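Autolysin E (Staphylococcus aureus, PDB 4PI8) probably cleaves glycosidic bonds in the NAG-NAM glycan strands of peptidoglycan as a lysozyme-clan endo-beta-N-acetylglucosaminidase, here carrying an engineered catalytic substitution. Local coordinates at residues Ser16-Lys21 with Asn188-Gln193; Ile23-Glu28 with Ser196-Ala201; Met57-Lys62 with Leu177-Met182. The protein carries 1 engineered substitution. One frame throughout, in Å; residues are numbered along the deposited sequence. Where two conformers were deposited one is given.

Interaction 1: Ser16-Lys21 with Asn188-Gln193; sequences SMQQGK and NPAQHQ. With NAG (2-acetamido-2-deoxy-beta-D-glucopyranose), chain B; AMU (N-acetyl-beta-muramic acid), chain C.
Gln18, the last residue of helix 11-18, and Gln193 reach toward each other tip to tip and pair their carboxamides in both directions. Gln18 NE2 gives its hydrogen to Gln193 OE1 at 2.8 Å, and Gln193 NE2 returns one to Gln18 OE1 at 3.0 Å. The two amide planes lie only 18° apart, and each N-H lands on an in-plane lone pair of the opposing carbonyl, which closes a cyclic, doubly hydrogen-bonded amide pair. A bend at chi2 (-64°) turns CD of Gln18 toward 188-193, whereas the Gln193 chain is extended beyond CG.

Neither oxygen stops at one donor. Ala190 N also bonds to Gln193 OE1, at 2.9 Å, approaching from above the carbonyl plane, while Gln18 OE1 accepts a further hydrogen bond from Gln25 NE2. Ala190 lies within the type II beta turn from Asn188 to Gln191, so Gln193 OE1 links this turn to the helix end. The turn belongs to the wall of the glycan pocket: at the other end of Gln193, its backbone N donates to the acetamide oxygen O7 of NAG at 2.9 Å, almost straight at 169°. His192 ND1 is bonded to Gln176 OE1, and Tyr171 stacks on its ring.

Apolar contacts flank the polar pair. Met17 crosses Pro189 obliquely, its CE lying 4.0 Å from Pro189 CD, and Tyr9 touches both side chains. Ala190 CB rests against Met17 O at 3.6 Å, the same carbonyl that accepts from Gly20 N.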
loop_
_atom_site.group_PDB
_atom_site.type_symbol
_atom_site.label_atom_id
_atom_site.label_comp_id
_atom_site.label_asym_id
_atom_site.label_seq_id
_atom_site.Cartn_x
_atom_site.Cartn_y
_atom_site.Cartn_z
ATOM N N SER A 16 15.589 -0.962 17.210
ATOM C CA SER A 16 16.958 -0.501 16.944
ATOM C C SER A 16 17.285 -0.563 15.447
ATOM O O SER A 16 17.947 0.277 14.890
ATOM C CB SER A 16 17.966 -1.342 17.708
ATOM O OG SER A 16 17.853 -1.115 19.095
ATOM N N MET A 17 16.820 -1.640 14.812
ATOM C CA MET A 17 17.027 -1.810 13.363
ATOM C C MET A 17 16.296 -0.707 12.564
ATOM O O MET A 17 16.858 -0.158 11.692
ATOM C CB MET A 17 16.596 -3.219 12.965
ATOM C CG MET A 17 17.508 -4.295 13.532
ATOM S SD MET A 17 16.923 -5.983 13.461
ATOM C CE MET A 17 17.222 -6.354 11.783
ATOM N N GLN A 18 15.027 -0.424 12.943
ATOM C CA GLN A 18 14.227 0.608 12.245
ATOM C C GLN A 18 14.848 2.007 12.394
ATOM O O GLN A 18 14.692 2.846 11.545
ATOM C CB GLN A 18 12.825 0.652 12.800
ATOM C CG GLN A 18 11.970 -0.565 12.551
ATOM C CD GLN A 18 11.634 -0.888 11.101
ATOM O OE1 GLN A 18 11.866 -0.069 10.213
ATOM N NE2 GLN A 18 11.051 -2.041 10.915
ATOM N N GLN A 19 15.570 2.181 13.512
ATOM C CA GLN A 19 16.265 3.432 13.809
ATOM C C GLN A 19 17.692 3.454 13.258
ATOM O O GLN A 19 18.475 4.418 13.475
ATOM C CB GLN A 19 16.311 3.620 15.331
ATOM C CG GLN A 19 14.957 3.808 15.964
ATOM C CD GLN A 19 14.969 3.746 17.492
ATOM O OE1 GLN A 19 15.928 3.247 18.106
ATOM N NE2 GLN A 19 13.915 4.244 18.111
ATOM N N GLY A 20 18.070 2.442 12.487
ATOM C CA GLY A 20 19.434 2.349 11.986
ATOM C C GLY A 20 19.857 3.401 10.996
ATOM O O GLY A 20 19.063 4.196 10.422
ATOM N N LYS A 21 21.145 3.423 10.712
ATOM C CA LYS A 21 21.726 4.501 9.913
ATOM C C LYS A 21 21.156 4.621 8.520
ATOM O O LYS A 21 21.139 3.672 7.749
ATOM C CB LYS A 21 23.265 4.367 9.807
ATOM C CG LYS A 21 23.887 5.535 9.057
ATOM C CD LYS A 21 25.401 5.371 9.022
ATOM C CE LYS A 21 26.034 6.518 8.297
ATOM N NZ LYS A 21 25.862 7.795 9.059
ATOM N N ASN A 188 11.939 -9.567 9.190
ATOM C CA ASN A 188 13.247 -9.035 8.758
ATOM C C ASN A 188 13.211 -7.497 8.841
ATOM O O ASN A 188 13.101 -6.802 7.843
ATOM C CB ASN A 188 13.657 -9.486 7.363
ATOM C CG ASN A 188 13.988 -10.961 7.307
ATOM O OD1 ASN A 188 13.168 -11.821 6.853
ATOM N ND2 ASN A 188 15.120 -11.288 7.798
ATOM N N PRO A 189 13.292 -6.967 10.051
ATOM C CA PRO A 189 13.044 -5.545 10.258
ATOM C C PRO A 189 13.929 -4.642 9.435
ATOM O O PRO A 189 15.138 -4.888 9.268
ATOM C CB PRO A 189 13.285 -5.370 11.780
ATOM C CG PRO A 189 12.950 -6.654 12.351
ATOM C CD PRO A 189 13.433 -7.676 11.343
ATOM N N ALA A 190 13.359 -3.573 8.907
ATOM C CA ALA A 190 14.024 -2.523 8.186
ATOM C C ALA A 190 14.419 -2.881 6.775
ATOM O O ALA A 190 15.124 -2.078 6.100
ATOM C CB ALA A 190 15.204 -1.897 8.980
ATOM N N GLN A 191 14.020 -4.034 6.254
ATOM C CA GLN A 191 14.188 -4.411 4.886
ATOM C C GLN A 191 12.827 -4.542 4.274
ATOM O O GLN A 191 11.883 -5.015 4.889
ATOM C CB GLN A 191 14.817 -5.869 4.769
ATOM C CG GLN A 191 16.196 -5.898 5.311
ATOM C CD GLN A 191 16.881 -7.162 4.902
ATOM O OE1 GLN A 191 17.141 -8.038 5.723
ATOM N NE2 GLN A 191 17.124 -7.289 3.638
ATOM N N HIS A 192 12.795 -4.329 2.965
ATOM C CA HIS A 192 11.627 -4.625 2.138
ATOM C C HIS A 192 10.356 -4.047 2.755
ATOM O O HIS A 192 9.331 -4.779 2.843
ATOM C CB HIS A 192 11.495 -6.121 1.824
ATOM C CG HIS A 192 10.689 -6.343 0.592
ATOM N ND1 HIS A 192 9.377 -6.795 0.628
ATOM C CD2 HIS A 192 10.933 -6.002 -0.699
ATOM C CE1 HIS A 192 8.881 -6.776 -0.595
ATOM N NE2 HIS A 192 9.789 -6.290 -1.423
ATOM N N GLN A 193 10.374 -2.778 3.040
ATOM C CA GLN A 193 9.189 -2.076 3.638
ATOM C C GLN A 193 8.553 -1.202 2.594
ATOM O O GLN A 193 9.177 -0.520 1.798
ATOM C CB GLN A 193 9.641 -1.305 4.853
ATOM C CG GLN A 193 10.041 -2.295 5.941
ATOM C CD GLN A 193 10.542 -1.789 7.291
ATOM O OE1 GLN A 193 10.708 -2.622 8.167
ATOM N NE2 GLN A 193 10.818 -0.530 7.427
HETATM C C1 NAG B . 13.868 0.991 -0.120
HETATM C C2 NAG B . 14.481 0.062 0.934
HETATM C C3 NAG B . 15.985 -0.070 0.642
HETATM C C4 NAG B . 16.138 -0.488 -0.789
HETATM C C5 NAG B . 15.401 0.423 -1.757
HETATM C C6 NAG B . 15.422 -0.195 -3.123
HETATM C C7 NAG B . 13.448 -0.212 3.194
HETATM C C8 NAG B . 13.374 0.328 4.570
HETATM N N2 NAG B . 14.250 0.437 2.331
HETATM O O3 NAG B . 16.523 -1.074 1.489
HETATM O O4 NAG B . 17.515 -0.401 -1.145
HETATM O O5 NAG B . 14.016 0.453 -1.410
HETATM O O6 NAG B . 14.866 0.819 -3.963
HETATM O O7 NAG B . 12.810 -1.215 2.849
HETATM C C1 AMU C . 9.170 3.234 -0.696
HETATM C C2 AMU C . 9.461 2.087 -1.620
HETATM C C3 AMU C . 10.466 1.125 -0.966
HETATM C C4 AMU C . 11.710 1.938 -0.537
HETATM C C5 AMU C . 11.284 3.154 0.235
HETATM C C6 AMU C . 12.487 4.005 0.648
HETATM C C7 AMU C . 7.953 0.777 -3.119
HETATM C C8 AMU C . 6.698 -0.069 -3.148
HETATM C C9 AMU C . 10.268 -1.217 -1.498
HETATM C C10 AMU C . 10.047 -2.007 -2.729
HETATM C C11 AMU C . 11.203 -1.937 -0.530
HETATM O O1 AMU C . 8.282 4.163 -1.296
HETATM O O3 AMU C . 10.826 0.057 -1.836
HETATM O O4 AMU C . 12.497 1.018 0.237
HETATM O O5 AMU C . 10.405 3.940 -0.530
HETATM O O6 AMU C . 12.134 5.066 1.541
HETATM O O7 AMU C . 8.568 1.027 -4.133
HETATM O O10 AMU C . 9.140 -2.891 -2.759
HETATM O O11 AMU C . 10.828 -1.810 -3.746
HETATM N N2 AMU C . 8.237 1.309 -1.937
#

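Interaction 2: Ile23-Glu28 with Ser196-Ala201; sequences IVQTKE and SDIRWA. With SO4 (sulfate ion), chain N.
Ser196 and Thr26, with Ile198 next, hold most of the surface buried between 23-28 and 196-201. Thr26 is gripped through both of its backbone polar groups: its N donates to Ser196 O at 2.9 Å, and its O accepts from Ile198 N at 2.8 Å, both bonds nearly straight. Together they make a single bridge opposite Asp197.

The side chains of Ser196 and Thr26 converge beside this bridge. In the conformer of Ser196 described, one of two, each hydroxyl sits between the backbone N and the carbonyl carbon (chi1 67° and 60°), and the two oxygens, Thr26 OG1 and Ser196 OG, lie 3.1 Å apart. In that conformer one water bonds to both hydroxyls; it also donates to a sulfate, probably from the crystallisation liquor. That sulfate is also held by Ser196 N and Asp197 N, the latter reaching SO4 O3 at 3.1 Å. Ser196 CB also packs 3.8 Å from Val24 CG1.

Ile198 curls round the Thr26 carbonyl, with CG2 3.4 Å from Thr26 O, and its CD1 touches Lys27 CB. Arg183 and helix 38-45 also pack against this side chain. Asp197 OD1 accepts from Arg199 N at 2.9 Å in an Asx turn, and a second water links the same oxygen to Glu28 N. Lys203 forms salt bridges with Asp197 OD2 and Glu28 OE1, probably easing repulsion between the two carboxylates.

Strand 26-29 pairs with strand 32-35 as an antiparallel hairpin, which this lone bridge joins to the lead-in of helix 200-215; Val24 and Ser196, both touching the muramic acid, make the junction part of the glycan pocket.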
loop_
_atom_site.group_PDB
_atom_site.type_symbol
_atom_site.label_atom_id
_atom_site.label_comp_id
_atom_site.label_asym_id
_atom_site.label_seq_id
_atom_site.Cartn_x
_atom_site.Cartn_y
_atom_site.Cartn_z
ATOM N N ILE A 23 18.181 4.955 7.338
ATOM C CA ILE A 23 16.855 4.358 6.987
ATOM C C ILE A 23 15.842 5.516 7.010
ATOM O O ILE A 23 15.724 6.182 8.039
ATOM C CB ILE A 23 16.496 3.251 7.927
ATOM C CG1 ILE A 23 17.483 2.068 7.750
ATOM C CG2 ILE A 23 15.040 2.818 7.722
ATOM C CD1 ILE A 23 17.479 1.115 8.910
ATOM N N VAL A 24 15.121 5.665 5.922
ATOM C CA VAL A 24 14.176 6.800 5.781
ATOM C C VAL A 24 12.852 6.463 6.457
ATOM O O VAL A 24 12.220 5.470 6.091
ATOM C CB VAL A 24 13.975 7.163 4.317
ATOM C CG1 VAL A 24 12.943 8.297 4.187
ATOM C CG2 VAL A 24 15.321 7.549 3.678
ATOM N N GLN A 25 12.481 7.248 7.452
ATOM C CA GLN A 25 11.239 7.074 8.195
ATOM C C GLN A 25 10.671 8.478 8.297
ATOM O O GLN A 25 11.347 9.345 8.826
ATOM C CB GLN A 25 11.432 6.532 9.596
ATOM C CG GLN A 25 12.325 5.255 9.638
ATOM C CD GLN A 25 11.584 3.953 9.509
ATOM O OE1 GLN A 25 10.470 3.893 8.995
ATOM N NE2 GLN A 25 12.197 2.865 9.925
ATOM N N THR A 26 9.467 8.707 7.756
ATOM C CA THR A 26 8.935 10.070 7.624
ATOM C C THR A 26 7.582 10.209 8.311
ATOM O O THR A 26 6.890 9.232 8.656
ATOM C CB THR A 26 8.800 10.446 6.168
ATOM O OG1 THR A 26 7.905 9.540 5.510
ATOM C CG2 THR A 26 10.130 10.423 5.435
ATOM N N LYS A 27 7.210 11.479 8.535
ATOM C CA LYS A 27 5.946 11.832 9.190
ATOM C C LYS A 27 5.436 13.136 8.570
ATOM O O LYS A 27 6.243 13.953 8.164
ATOM C CB LYS A 27 6.215 12.004 10.686
ATOM C CG LYS A 27 5.205 12.717 11.539
ATOM C CD LYS A 27 5.917 13.453 12.677
ATOM C CE LYS A 27 5.017 14.523 13.289
ATOM N NZ LYS A 27 3.652 13.995 13.586
ATOM N N GLU A 28 4.116 13.272 8.450
ATOM C CA GLU A 28 3.507 14.522 7.941
ATOM C C GLU A 28 3.372 15.529 9.068
ATOM O O GLU A 28 2.788 15.217 10.123
ATOM C CB GLU A 28 2.137 14.205 7.312
ATOM C CG GLU A 28 1.730 15.128 6.161
ATOM C CD GLU A 28 0.765 14.438 5.199
ATOM O OE1 GLU A 28 0.022 13.530 5.654
ATOM O OE2 GLU A 28 0.761 14.779 3.994
ATOM N N SER A 196 7.912 4.811 3.597
ATOM C CA SER A 196 8.602 5.503 4.700
ATOM C C SER A 196 7.704 6.202 5.658
ATOM O O SER A 196 8.059 6.420 6.792
ATOM C CB SER A 196 9.655 6.456 4.140
ATOM O OG SER A 196 9.054 7.520 3.426
ATOM N N ASP A 197 6.483 6.566 5.216
ATOM C CA ASP A 197 5.546 7.237 6.092
ATOM C C ASP A 197 5.219 6.309 7.279
ATOM O O ASP A 197 4.643 5.248 7.088
ATOM C CB ASP A 197 4.291 7.606 5.289
ATOM C CG ASP A 197 3.236 8.294 6.095
ATOM O OD1 ASP A 197 3.312 8.540 7.300
ATOM O OD2 ASP A 197 2.193 8.534 5.407
ATOM N N ILE A 198 5.504 6.760 8.504
ATOM C CA ILE A 198 5.237 5.987 9.714
ATOM C C ILE A 198 3.753 5.719 9.981
ATOM O O ILE A 198 3.427 4.828 10.781
ATOM C CB ILE A 198 5.931 6.537 10.966
ATOM C CG1 ILE A 198 5.289 7.863 11.439
ATOM C CG2 ILE A 198 7.437 6.593 10.738
ATOM C CD1 ILE A 198 5.940 8.412 12.711
ATOM N N ARG A 199 2.889 6.540 9.329
ATOM C CA ARG A 199 1.427 6.349 9.419
ATOM C C ARG A 199 0.773 5.794 8.147
ATOM O O ARG A 199 -0.464 5.753 8.023
ATOM C CB ARG A 199 0.757 7.662 9.843
ATOM C CG ARG A 199 1.079 7.991 11.319
ATOM C CD ARG A 199 0.116 8.975 11.970
ATOM N NE ARG A 199 -1.228 8.412 12.096
ATOM C CZ ARG A 199 -1.623 7.559 13.051
ATOM N NH1 ARG A 199 -0.787 7.127 14.006
ATOM N NH2 ARG A 199 -2.880 7.131 13.050
ATOM N N TRP A 200 1.595 5.263 7.228
ATOM C CA TRP A 200 1.087 4.638 5.995
ATOM C C TRP A 200 0.033 3.620 6.281
ATOM O O TRP A 200 -1.057 3.598 5.615
ATOM C CB TRP A 200 2.244 3.990 5.234
ATOM C CG TRP A 200 1.930 3.231 4.006
ATOM C CD1 TRP A 200 1.847 3.732 2.722
ATOM C CD2 TRP A 200 1.716 1.801 3.883
ATOM N NE1 TRP A 200 1.583 2.724 1.848
ATOM C CE2 TRP A 200 1.537 1.512 2.494
ATOM C CE3 TRP A 200 1.701 0.723 4.791
ATOM C CZ2 TRP A 200 1.285 0.248 2.032
ATOM C CZ3 TRP A 200 1.492 -0.527 4.326
ATOM C CH2 TRP A 200 1.295 -0.772 2.956
ATOM N N ALA A 201 0.263 2.672 7.186
ATOM C CA ALA A 201 -0.734 1.622 7.448
ATOM C C ALA A 201 -1.979 2.193 8.059
ATOM O O ALA A 201 -3.111 1.735 7.762
ATOM C CB ALA A 201 -0.128 0.542 8.305
HETATM S S SO4 N . 6.480 6.615 0.847
HETATM O O1 SO4 N . 5.394 6.034 0.006
HETATM O O2 SO4 N . 7.639 5.765 0.764
HETATM O O3 SO4 N . 5.946 6.937 2.203
HETATM O O4 SO4 N . 6.935 7.922 0.219
HETATM O O HOH W 1 7.250 9.732 2.885
HETATM O O HOH W 2 2.525 10.807 8.514
#

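Interaction 3: Met57-Lys62 with Leu177-Met182; sequences MDITEK and LNLYQM
Ile59 meets 177-182 through both backbone and side chain, just where a capping box starts helix 179-184. Its N donates to Leu177 O at 3.0 Å, nearly along the C=O axis of the acceptor. CG1 lies between the backbone N and the carbonyl carbon (chi1 49°), against that same oxygen, and CD1 beyond it enters the core, 3.9 Å from Met182 SD and 4.1 Å from Leu179 CD2. The side chain of Ile59 crosses that of Leu179 at about a right angle. Thr60 CG2 meets Leu177 CD2 at 3.9 Å.

Side-chain to backbone bonds brace both segments, a capping box in one and an Asx turn in the other. In the helix segment Asn178 OD1 accepts from Gln181 N at 2.8 Å, and Gln181 OE1 accepts from Leu177 N, with a weak bond from Asn178 N. Facing it, Asp58 forms the Asx turn, in which OD1 accepts from Thr60 N and, on its syn lone pair, from Thr60 OG1. Farther out, Tyr100 of helix 98-108 touches Ile59, Leu179 and Met182, while Met208 and Phe172 also pack on Ile59. Tyr226, near the C-terminus, bonds to Asn178 ND2. A water-mediated backbone link completes the junction: one water donates to Met57 O at 2.7 Å and accepts from Leu179 N at 2.9 Å.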
loop_
_atom_site.group_PDB
_atom_site.type_symbol
_atom_site.label_atom_id
_atom_site.label_comp_id
_atom_site.label_asym_id
_atom_site.label_seq_id
_atom_site.Cartn_x
_atom_site.Cartn_y
_atom_site.Cartn_z
ATOM N N MET A 57 -5.028 -7.350 9.768
ATOM C CA MET A 57 -5.910 -8.263 9.067
ATOM C C MET A 57 -5.309 -8.776 7.767
ATOM O O MET A 57 -4.782 -7.987 6.941
ATOM C CB MET A 57 -7.223 -7.568 8.785
ATOM C CG MET A 57 -8.267 -8.485 8.248
ATOM S SD MET A 57 -9.749 -7.640 7.665
ATOM C CE MET A 57 -9.038 -6.991 6.136
ATOM N N ASP A 58 -5.426 -10.062 7.487
ATOM C CA ASP A 58 -4.898 -10.674 6.306
ATOM C C ASP A 58 -5.632 -10.110 5.091
ATOM O O ASP A 58 -6.875 -10.197 5.016
ATOM C CB ASP A 58 -5.129 -12.185 6.436
ATOM C CG ASP A 58 -4.673 -12.977 5.282
ATOM O OD1 ASP A 58 -4.283 -12.499 4.226
ATOM O OD2 ASP A 58 -4.673 -14.265 5.406
ATOM N N ILE A 59 -4.903 -9.426 4.203
ATOM C CA ILE A 59 -5.449 -8.817 2.970
ATOM C C ILE A 59 -5.209 -9.623 1.727
ATOM O O ILE A 59 -5.411 -9.166 0.604
ATOM C CB ILE A 59 -4.999 -7.318 2.851
ATOM C CG1 ILE A 59 -3.488 -7.198 3.066
ATOM C CG2 ILE A 59 -5.791 -6.476 3.818
ATOM C CD1 ILE A 59 -2.905 -5.852 2.762
ATOM N N THR A 60 -4.834 -10.890 1.943
ATOM C CA THR A 60 -4.686 -11.834 0.864
ATOM C C THR A 60 -5.948 -12.601 0.686
ATOM O O THR A 60 -5.828 -13.608 -0.111
ATOM C CB THR A 60 -3.483 -12.800 1.101
ATOM O OG1 THR A 60 -3.876 -13.813 2.059
ATOM C CG2 THR A 60 -2.314 -12.091 1.569
ATOM N N GLU A 61 -6.999 -12.290 1.450
ATOM C CA GLU A 61 -8.340 -12.883 1.344
ATOM C C GLU A 61 -9.273 -11.858 0.719
ATOM O O GLU A 61 -9.419 -10.707 1.201
ATOM C CB GLU A 61 -8.905 -13.272 2.693
ATOM C CG GLU A 61 -8.194 -14.325 3.554
ATOM C CD GLU A 61 -7.704 -15.555 2.814
ATOM O OE1 GLU A 61 -8.253 -15.932 1.749
ATOM O OE2 GLU A 61 -6.732 -16.155 3.338
ATOM N N LYS A 62 -9.993 -12.333 -0.260
ATOM C CA LYS A 62 -10.902 -11.525 -1.070
ATOM C C LYS A 62 -12.149 -11.178 -0.329
ATOM O O LYS A 62 -12.474 -11.815 0.710
ATOM C CB LYS A 62 -11.230 -12.250 -2.307
ATOM C CG LYS A 62 -9.987 -12.558 -3.135
ATOM C CD LYS A 62 -10.301 -13.261 -4.438
ATOM C CE LYS A 62 -10.733 -14.698 -4.176
ATOM N NZ LYS A 62 -10.982 -15.405 -5.446
ATOM N N LEU A 177 1.603 -10.173 4.730
ATOM C CA LEU A 177 0.215 -10.475 4.437
ATOM C C LEU A 177 -0.758 -9.455 4.975
ATOM O O LEU A 177 -1.968 -9.587 4.716
ATOM C CB LEU A 177 -0.159 -11.848 5.043
ATOM C CG LEU A 177 0.800 -13.002 4.772
ATOM C CD1 LEU A 177 0.137 -14.263 5.407
ATOM C CD2 LEU A 177 0.977 -13.150 3.292
ATOM N N ASN A 178 -0.292 -8.537 5.775
ATOM C CA ASN A 178 -1.122 -7.465 6.323
ATOM C C ASN A 178 -0.382 -6.171 6.285
ATOM O O ASN A 178 0.836 -6.115 5.969
ATOM C CB ASN A 178 -1.682 -7.861 7.675
ATOM C CG ASN A 178 -0.645 -7.971 8.752
ATOM O OD1 ASN A 178 0.337 -7.236 8.806
ATOM N ND2 ASN A 178 -0.926 -8.902 9.695
ATOM N N LEU A 179 -1.089 -5.057 6.536
ATOM C CA LEU A 179 -0.448 -3.780 6.406
ATOM C C LEU A 179 0.764 -3.580 7.308
ATOM O O LEU A 179 1.771 -2.997 6.963
ATOM C CB LEU A 179 -1.449 -2.613 6.611
ATOM C CG LEU A 179 -2.561 -2.505 5.545
ATOM C CD1 LEU A 179 -3.641 -1.591 6.070
ATOM C CD2 LEU A 179 -2.077 -2.066 4.198
ATOM N N TYR A 180 0.584 -4.025 8.557
ATOM C CA TYR A 180 1.690 -3.948 9.533
ATOM C C TYR A 180 2.968 -4.626 9.000
ATOM O O TYR A 180 4.039 -4.078 9.101
ATOM C CB TYR A 180 1.285 -4.577 10.876
ATOM C CG TYR A 180 2.331 -4.322 11.936
ATOM C CD1 TYR A 180 2.375 -3.138 12.635
ATOM C CD2 TYR A 180 3.310 -5.246 12.216
ATOM C CE1 TYR A 180 3.368 -2.870 13.555
ATOM C CE2 TYR A 180 4.317 -4.959 13.136
ATOM C CZ TYR A 180 4.326 -3.794 13.802
ATOM O OH TYR A 180 5.369 -3.510 14.710
ATOM N N GLN A 181 2.785 -5.827 8.473
ATOM C CA GLN A 181 3.932 -6.566 7.931
ATOM C C GLN A 181 4.508 -5.905 6.706
ATOM O O GLN A 181 5.727 -5.906 6.494
ATOM C CB GLN A 181 3.622 -8.012 7.626
ATOM C CG GLN A 181 3.254 -8.844 8.848
ATOM C CD GLN A 181 2.719 -10.183 8.455
ATOM O OE1 GLN A 181 1.875 -10.319 7.567
ATOM N NE2 GLN A 181 3.236 -11.244 9.098
ATOM N N MET A 182 3.652 -5.360 5.837
ATOM C CA MET A 182 4.134 -4.646 4.645
ATOM C C MET A 182 4.966 -3.447 5.068
ATOM O O MET A 182 5.960 -3.103 4.383
ATOM C CB MET A 182 2.947 -4.209 3.777
ATOM C CG MET A 182 2.257 -5.366 3.090
ATOM S SD MET A 182 0.786 -4.883 2.162
ATOM C CE MET A 182 1.549 -4.080 0.748
HETATM O O HOH W 3 -3.956 -5.381 6.876
#

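Overall arrangement
All three contacts tie a segment from the first 62 residues to the region from Leu177 to Ala201, and they differ in their distance from the glycan. Interactions 1 and 2, with centres 12 Å apart, both contribute pocket residues and are joined by the hydrogen bond between Gln18 OE1 and Gln25 NE2, 3.0 Å long; Ile23 CD1 also packs 3.8 Å from Ala190 CB. Their segments alternate along the chain. Interaction 3 is nested inside the loops closed by both, about 20 and 18 Å from them between centres, and the side chain of Met182 is about 8 Å from the muramic acid. Trp200 connects it to interaction 2, with CH2 3.9 Å from Met182 CB.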